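Local coordinates for putative transcriptional regulator (Listeria innocua, PDB 3LWF), which probably binds DNA as a transcription factor of the Rrf2 family, regulating genes through a winged helix-turn-helix domain, at residues A[54-58]-A[59-63]; A[63-66]-A[67-70]; A[96-99]-A[100-104]. All coordinates share one frame; numbering follows the deposited sequence.

Contact 1 of 3, residues A[54-58]-A[59-63]; sequences KNLSE and HYLEQ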
loop_
_atom_site.group_PDB
_atom_site.type_symbol
_atom_site.label_atom_id
_atom_site.label_comp_id
_atom_site.label_asym_id
_atom_site.label_seq_id
_atom_site.Cartn_x
_atom_site.Cartn_y
_atom_site.Cartn_z
ATOM N N LYS A 54 -10.988 -23.802 -10.607
ATOM C CA LYS A 54 -11.145 -22.443 -10.128
ATOM C C LYS A 54 -12.044 -21.596 -11.021
ATOM O O LYS A 54 -12.091 -20.401 -10.834
ATOM C CB LYS A 54 -9.766 -21.765 -10.040
ATOM C CG LYS A 54 -8.772 -22.405 -9.103
ATOM C CD LYS A 54 -9.354 -22.577 -7.697
ATOM C CE LYS A 54 -8.321 -23.103 -6.694
ATOM N NZ LYS A 54 -8.957 -23.422 -5.383
ATOM N N ASN A 55 -12.725 -22.207 -11.999
ATOM C CA ASN A 55 -13.562 -21.471 -12.951
ATOM C C ASN A 55 -12.835 -20.305 -13.639
ATOM O O ASN A 55 -13.365 -19.206 -13.750
ATOM C CB ASN A 55 -14.828 -20.938 -12.278
ATOM C CG ASN A 55 -15.905 -20.555 -13.288
ATOM O OD1 ASN A 55 -15.893 -21.018 -14.431
ATOM N ND2 ASN A 55 -16.840 -19.719 -12.865
ATOM N N LEU A 56 -11.626 -20.568 -14.102
ATOM C CA LEU A 56 -10.783 -19.622 -14.798
ATOM C C LEU A 56 -10.577 -20.078 -16.227
ATOM O O LEU A 56 -10.787 -21.241 -16.562
ATOM C CB LEU A 56 -9.407 -19.527 -14.119
ATOM C CG LEU A 56 -9.356 -19.098 -12.659
ATOM C CD1 LEU A 56 -7.925 -18.964 -12.212
ATOM C CD2 LEU A 56 -10.135 -17.800 -12.483
ATOM N N SER A 57 -10.164 -19.145 -17.082
ATOM C CA SER A 57 -9.855 -19.441 -18.470
ATOM C C SER A 57 -8.506 -20.134 -18.612
ATOM O O SER A 57 -7.444 -19.566 -18.276
ATOM C CB SER A 57 -9.821 -18.154 -19.301
ATOM O OG SER A 57 -9.220 -18.418 -20.558
ATOM N N GLU A 58 -8.538 -21.344 -19.158
ATOM C CA GLU A 58 -7.329 -22.079 -19.338
ATOM C C GLU A 58 -6.404 -21.315 -20.261
ATOM O O GLU A 58 -5.221 -21.259 -20.012
ATOM C CB GLU A 58 -7.591 -23.445 -19.923
ATOM C CG GLU A 58 -6.305 -24.246 -20.063
ATOM C CD GLU A 58 -6.482 -25.673 -20.639
ATOM O OE1 GLU A 58 -7.637 -26.086 -20.920
ATOM O OE2 GLU A 58 -5.428 -26.350 -20.797
ATOM N N HIS A 59 -6.951 -20.782 -21.348
ATOM C CA HIS A 59 -6.173 -20.036 -22.351
ATOM C C HIS A 59 -5.483 -18.821 -21.731
ATOM O O HIS A 59 -4.364 -18.496 -22.097
ATOM C CB HIS A 59 -7.087 -19.610 -23.536
ATOM C CG HIS A 59 -6.343 -19.207 -24.790
ATOM N ND1 HIS A 59 -5.176 -19.820 -25.207
ATOM C CD2 HIS A 59 -6.634 -18.281 -25.741
ATOM C CE1 HIS A 59 -4.769 -19.273 -26.340
ATOM N NE2 HIS A 59 -5.641 -18.344 -26.690
ATOM N N TYR A 60 -6.171 -18.137 -20.822
ATOM C CA TYR A 60 -5.556 -17.052 -20.046
ATOM C C TYR A 60 -4.416 -17.554 -19.112
ATOM O O TYR A 60 -3.347 -16.955 -19.072
ATOM C CB TYR A 60 -6.611 -16.278 -19.251
ATOM C CG TYR A 60 -6.054 -15.020 -18.587
ATOM C CD1 TYR A 60 -5.434 -14.021 -19.327
ATOM C CD2 TYR A 60 -6.130 -14.849 -17.221
ATOM C CE1 TYR A 60 -4.943 -12.850 -18.710
ATOM C CE2 TYR A 60 -5.632 -13.724 -16.603
ATOM C CZ TYR A 60 -5.023 -12.734 -17.339
ATOM O OH TYR A 60 -4.575 -11.622 -16.679
ATOM N N LEU A 61 -4.611 -18.681 -18.432
ATOM C CA LEU A 61 -3.550 -19.197 -17.541
ATOM C C LEU A 61 -2.333 -19.553 -18.378
ATOM O O LEU A 61 -1.204 -19.396 -17.910
ATOM C CB LEU A 61 -4.006 -20.406 -16.712
ATOM C CG LEU A 61 -5.178 -20.190 -15.774
ATOM C CD1 LEU A 61 -5.477 -21.422 -14.927
ATOM C CD2 LEU A 61 -4.966 -18.974 -14.904
ATOM N N GLU A 62 -2.560 -20.015 -19.616
ATOM C CA GLU A 62 -1.459 -20.460 -20.465
ATOM C C GLU A 62 -0.581 -19.276 -20.761
ATOM O O GLU A 62 0.572 -19.448 -21.008
ATOM C CB GLU A 62 -1.920 -21.022 -21.819
ATOM C CG GLU A 62 -2.373 -22.469 -21.823
ATOM C CD GLU A 62 -3.117 -22.860 -23.143
ATOM O OE1 GLU A 62 -2.755 -22.328 -24.208
ATOM O OE2 GLU A 62 -4.073 -23.675 -23.111
ATOM N N GLN A 63 -1.159 -18.085 -20.746
ATOM C CA GLN A 63 -0.423 -16.863 -20.947
ATOM C C GLN A 63 0.328 -16.416 -19.709
ATOM O O GLN A 63 1.257 -15.650 -19.820
ATOM C CB GLN A 63 -1.365 -15.722 -21.348
ATOM C CG GLN A 63 -2.345 -16.047 -22.482
ATOM C CD GLN A 63 -1.688 -16.668 -23.666
ATOM O OE1 GLN A 63 -0.709 -16.137 -24.196
ATOM N NE2 GLN A 63 -2.231 -17.794 -24.114
#
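Ser57 and Leu61 are joined by the first i to i+4 backbone bond of helix 58-70, Leu61 N to Ser57 O at 3.0 Å. The same serine closes the helix start with its side chain. Its OG stands anti to the backbone N (chi1 166°), swung forward over the first turn, where it accepts the Tyr60 N-H at 3.1 Å along a nearly straight path (166°). Ser57 is thus the N-cap residue. The Tyr60 ring leaves this cap, and its OH is hydrogen-bonded to Thr24 OG1 of helix 24-38.

Glu58 and Glu62, one turn apart on the helix, bring OE2 to within 3.8 Å of OE2, their carboxylate planes almost perpendicular; this closeness of like charges probably costs some energy, although the helix N-terminus may offset part of it. On the inner side Leu56 CD1 meets Leu61 CD2 at 4.0 Å, the two side chains crossing at about a right angle. Leu61 continues onto Ile32 and Ala51. Asn55, with positive phi, ends helix 47-54 in a Schellman motif, so a C-terminal stop and an N-terminal cap lie two residues apart, forming the turn of the helix-turn-helix unit expected for an Rrf2 regulator.

Contact 2 of 3, residues A[63-66]-A[67-70]; sequences QLIG and PLRN. With SO4 (sulfate ion), chain L.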
loop_
_atom_site.group_PDB
_atom_site.type_symbol
_atom_site.label_atom_id
_atom_site.label_comp_id
_atom_site.label_asym_id
_atom_site.label_seq_id
_atom_site.Cartn_x
_atom_site.Cartn_y
_atom_site.Cartn_z
ATOM N N GLN A 63 -1.159 -18.085 -20.746
ATOM C CA GLN A 63 -0.423 -16.863 -20.947
ATOM C C GLN A 63 0.328 -16.416 -19.709
ATOM O O GLN A 63 1.257 -15.650 -19.820
ATOM C CB GLN A 63 -1.365 -15.722 -21.348
ATOM C CG GLN A 63 -2.345 -16.047 -22.482
ATOM C CD GLN A 63 -1.688 -16.668 -23.666
ATOM O OE1 GLN A 63 -0.709 -16.137 -24.196
ATOM N NE2 GLN A 63 -2.231 -17.794 -24.114
ATOM N N LEU A 64 -0.107 -16.833 -18.530
ATOM C CA LEU A 64 0.609 -16.452 -17.323
ATOM C C LEU A 64 1.730 -17.414 -16.983
ATOM O O LEU A 64 2.659 -17.042 -16.257
ATOM C CB LEU A 64 -0.341 -16.360 -16.134
ATOM C CG LEU A 64 -1.509 -15.398 -16.276
ATOM C CD1 LEU A 64 -2.397 -15.446 -15.017
ATOM C CD2 LEU A 64 -0.945 -14.003 -16.543
ATOM N N ILE A 65 1.625 -18.661 -17.454
ATOM C CA ILE A 65 2.542 -19.716 -17.004
ATOM C C ILE A 65 3.942 -19.513 -17.633
ATOM O O ILE A 65 4.933 -19.908 -17.064
ATOM C CB ILE A 65 1.990 -21.119 -17.310
ATOM C CG1 ILE A 65 2.604 -22.196 -16.381
ATOM C CG2 ILE A 65 2.208 -21.434 -18.771
ATOM C CD1 ILE A 65 2.136 -22.161 -14.905
ATOM N N GLY A 66 4.005 -18.854 -18.766
ATOM C CA GLY A 66 5.269 -18.636 -19.497
ATOM C C GLY A 66 6.273 -17.851 -18.669
ATOM O O GLY A 66 7.382 -18.318 -18.412
ATOM N N PRO A 67 5.881 -16.659 -18.207
ATOM C CA PRO A 67 6.816 -15.891 -17.387
ATOM C C PRO A 67 7.220 -16.639 -16.114
ATOM O O PRO A 67 8.372 -16.542 -15.710
ATOM C CB PRO A 67 6.035 -14.632 -17.071
ATOM C CG PRO A 67 5.110 -14.470 -18.237
ATOM C CD PRO A 67 4.723 -15.852 -18.640
ATOM N N LEU A 68 6.289 -17.392 -15.496
ATOM C CA LEU A 68 6.610 -18.188 -14.317
ATOM C C LEU A 68 7.652 -19.274 -14.644
ATOM O O LEU A 68 8.605 -19.508 -13.879
ATOM C CB LEU A 68 5.339 -18.861 -13.723
ATOM C CG LEU A 68 4.305 -17.890 -13.131
ATOM C CD1 LEU A 68 3.020 -18.616 -12.617
ATOM C CD2 LEU A 68 4.958 -17.078 -12.020
ATOM N N ARG A 69 7.482 -19.905 -15.789
ATOM C CA ARG A 69 8.379 -20.961 -16.223
ATOM C C ARG A 69 9.746 -20.359 -16.546
ATOM O O ARG A 69 10.788 -20.834 -16.089
ATOM C CB ARG A 69 7.767 -21.693 -17.431
ATOM C CG ARG A 69 8.487 -22.977 -17.831
ATOM C CD ARG A 69 8.114 -23.431 -19.253
ATOM N NE ARG A 69 8.411 -22.346 -20.173
ATOM C CZ ARG A 69 7.542 -21.769 -20.997
ATOM N NH1 ARG A 69 6.291 -22.210 -21.078
ATOM N NH2 ARG A 69 7.932 -20.735 -21.752
ATOM N N ASN A 70 9.744 -19.287 -17.302
ATOM C CA ASN A 70 11.007 -18.652 -17.684
ATOM C C ASN A 70 11.775 -18.134 -16.457
ATOM O O ASN A 70 12.961 -18.056 -16.502
ATOM C CB ASN A 70 10.759 -17.512 -18.679
ATOM C CG ASN A 70 10.313 -18.020 -20.071
ATOM O OD1 ASN A 70 10.440 -19.188 -20.388
ATOM N ND2 ASN A 70 9.804 -17.126 -20.891
HETATM S S SO4 L . 6.733 -17.458 -23.345
HETATM O O1 SO4 L . 6.959 -16.722 -24.597
HETATM O O2 SO4 L . 6.009 -16.619 -22.350
HETATM O O3 SO4 L . 6.000 -18.704 -23.567
HETATM O O4 SO4 L . 8.071 -17.826 -22.886
#
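Arg69 lays its guanidinium over Gly66, whose CA lies over one face at 4.0 Å from NH1, while a sulfate oxygen, O3, lies in plane at its edge. The sulfate, probably from the crystallisation liquor, is gripped by two neighbouring side chains. Asn70 ND2 gives the shorter bond, 2.7 Å to O4 of the sulfate; Arg69 NH2 adds a weak one to O3 at 3.3 Å. Gly66 CA also borders the anion, 3.6 Å from O2, a close approach made possible by the absence of a side chain.

The next shell fixes these donors. Arg69 NH2 also reaches Asn70 OD1 at 3.2 Å, but from above the carbonyl plane (40° out of it) and therefore off the lone pairs, so the two residues are tied to each other as well as to the sulfate. The arginine chain starts anti to its own N and bends at chi3 (57°), which folds the guanidinium back over the preceding turn. Beneath it, Arg69 N bonds to Ile65 O; the bond from Asn70 N to Gly66 O, 2.8 Å long, is almost straight at 172°.

Pro67 has no N-H to give to the turn before, and the helix kinks there; its CD instead packs 3.4 Å from Leu64 O. Farther from the anion, Ile65 CD1 and Leu68 CD1 meet loosely at 4.3 Å, and both side chains pack on Val74 and on helix 24-38. Two polar side chains outside and aliphatic ones inside make this an amphipathic helix; its place as second helix of the probable helix-turn-helix is consistent with a recognition helix, as in other Rrf2 regulators, and the sulfate is consistent with, though no proof of, a phosphate-binding surface.

Contact 3 of 3, residues A[96-99]-A[100-104]; sequences GDII and RTLEG. With SO4 (sulfate ion), chain F.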
loop_
_atom_site.group_PDB
_atom_site.type_symbol
_atom_site.label_atom_id
_atom_site.label_comp_id
_atom_site.label_asym_id
_atom_site.label_seq_id
_atom_site.Cartn_x
_atom_site.Cartn_y
_atom_site.Cartn_z
ATOM N N GLY A 96 6.472 -11.900 -3.557
ATOM C CA GLY A 96 7.213 -11.014 -4.491
ATOM C C GLY A 96 7.728 -11.667 -5.772
ATOM O O GLY A 96 7.573 -11.095 -6.881
ATOM N N ASP A 97 8.337 -12.853 -5.624
ATOM C CA ASP A 97 8.770 -13.674 -6.755
ATOM C C ASP A 97 7.667 -13.756 -7.797
ATOM O O ASP A 97 7.888 -13.454 -8.935
ATOM C CB ASP A 97 9.092 -15.136 -6.308
ATOM C CG ASP A 97 10.398 -15.252 -5.528
ATOM O OD1 ASP A 97 11.267 -14.417 -5.770
ATOM O OD2 ASP A 97 10.555 -16.171 -4.678
ATOM N N ILE A 98 6.478 -14.184 -7.378
ATOM C CA ILE A 98 5.389 -14.421 -8.268
ATOM C C ILE A 98 4.803 -13.111 -8.830
ATOM O O ILE A 98 4.691 -12.961 -10.037
ATOM C CB ILE A 98 4.213 -15.158 -7.559
ATOM C CG1 ILE A 98 4.606 -16.495 -6.895
ATOM C CG2 ILE A 98 3.043 -15.290 -8.520
ATOM C CD1 ILE A 98 5.653 -17.292 -7.533
ATOM N N ILE A 99 4.438 -12.182 -7.933
ATOM C CA ILE A 99 3.745 -10.967 -8.279
ATOM C C ILE A 99 4.619 -10.118 -9.201
ATOM O O ILE A 99 4.151 -9.653 -10.221
ATOM C CB ILE A 99 3.379 -10.132 -7.005
ATOM C CG1 ILE A 99 2.332 -10.831 -6.111
ATOM C CG2 ILE A 99 2.916 -8.700 -7.356
ATOM C CD1 ILE A 99 1.012 -11.098 -6.755
ATOM N N ARG A 100 5.881 -9.917 -8.872
ATOM C CA ARG A 100 6.708 -9.058 -9.736
ATOM C C ARG A 100 7.050 -9.732 -11.061
ATOM O O ARG A 100 7.389 -9.044 -12.029
ATOM C CB ARG A 100 7.978 -8.609 -9.028
ATOM C CG ARG A 100 7.720 -7.764 -7.788
ATOM C CD ARG A 100 8.917 -6.870 -7.498
ATOM N NE ARG A 100 8.867 -6.257 -6.176
ATOM C CZ ARG A 100 9.202 -6.874 -5.050
ATOM N NH1 ARG A 100 9.582 -8.150 -5.070
ATOM N NH2 ARG A 100 9.132 -6.229 -3.893
ATOM N N THR A 101 6.954 -11.065 -11.130
ATOM C CA THR A 101 7.136 -11.755 -12.420
ATOM C C THR A 101 5.964 -11.467 -13.355
ATOM O O THR A 101 6.145 -11.306 -14.562
ATOM C CB THR A 101 7.320 -13.296 -12.238
ATOM O OG1 THR A 101 8.474 -13.551 -11.432
ATOM C CG2 THR A 101 7.461 -14.011 -13.570
ATOM N N LEU A 102 4.767 -11.374 -12.805
ATOM C CA LEU A 102 3.537 -11.306 -13.609
ATOM C C LEU A 102 2.944 -9.894 -13.778
ATOM O O LEU A 102 2.263 -9.635 -14.777
ATOM C CB LEU A 102 2.484 -12.293 -13.050
ATOM C CG LEU A 102 2.854 -13.765 -13.346
ATOM C CD1 LEU A 102 1.906 -14.742 -12.672
ATOM C CD2 LEU A 102 2.890 -14.029 -14.869
ATOM N N GLU A 103 3.175 -9.003 -12.810
ATOM C CA GLU A 103 2.681 -7.638 -12.874
ATOM C C GLU A 103 3.711 -6.729 -13.421
ATOM O O GLU A 103 4.893 -6.906 -13.218
ATOM C CB GLU A 103 2.297 -7.122 -11.500
ATOM C CG GLU A 103 1.140 -7.909 -10.890
ATOM C CD GLU A 103 -0.203 -7.517 -11.499
ATOM O OE1 GLU A 103 -0.493 -6.317 -11.569
ATOM O OE2 GLU A 103 -0.976 -8.386 -11.905
ATOM N N GLY A 104 3.262 -5.691 -14.073
ATOM C CA GLY A 104 4.142 -4.560 -14.258
ATOM C C GLY A 104 4.509 -3.919 -12.915
ATOM O O GLY A 104 4.027 -4.335 -11.839
HETATM S S SO4 F . 0.009 -3.853 -15.401
HETATM O O1 SO4 F . -0.324 -2.775 -14.465
HETATM O O2 SO4 F . -1.118 -4.042 -16.319
HETATM O O3 SO4 F . 1.215 -3.382 -16.082
HETATM O O4 SO4 F . 0.237 -5.077 -14.619
#
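Thr101 and Asp97 make the shortest polar contact here: OG1 donates to Asp97 O at 2.6 Å, approaching nearly end-on to the carbonyl (C=O...O angle 163°). With chi1 at -60° the hydroxyl sits beside the threonine's own N and turns back to the preceding turn, where the backbone bond from Thr101 N to the same carbonyl is weak at 3.4 Å. The side chain therefore supplements a stretched main-chain link.

Among the backbone bonds, Arg100 N to Gly96 O (2.9 Å) and Glu103 N to Ile99 O (2.8 Å) are the firmer ones. Between them the pattern wavers: Leu102 N bonds to Ile98 O and also, weakly, to Ile99 O, as the helix nears its end. Glu103 is the first residue to leave helical angles.

Apolar packing is light within the helix. Ile99 CG2 lies 4.0 Å from Glu103 CG, the two side chains side by side and pointing the same way, and Ile98 CG2 approaches Leu102 CD1 at 4.3 Å.

The charged groups find their partners outside the helix. The Arg100 chain runs extended past Gly96, bringing NH1 to 3.8 Å from Gly96 CA; its guanidinium forms salt bridges with Asp135 and with the C-terminal carboxylate of Ile159 of the second subunit. Glu103 bends at chi2 (-77°), and its OE2 accepts from Thr23 and from Gly26 N. Just beyond, Gly104 N donates to a sulfate at 3.1 Å to O4. Helix 95-102 is thus a short buried connecting helix, joining the probable winged helix-turn-helix domain to long helix 117-136 and, through Arg100, to the second subunit.

How the contacts relate
Contacts 1 and 2 run in series on helix 58-70, sharing Gln63, with centres 12 Å apart: contact 1 caps the start of the helix and contact 2 covers its kinked second half. Contact 3 follows later in the chain, on helix 95-102, beyond the two strands 74-77 and 83-86. Its centre is 11 Å from that of contact 2 and about 17 Å from that of contact 1, which it does not touch. The two helices meet where Leu102 CD1 packs on Leu68 CD2 at 3.9 Å. The probable recognition helix is thereby backed by a helix that also reaches the second subunit, linking the putative DNA-binding region to the dimer.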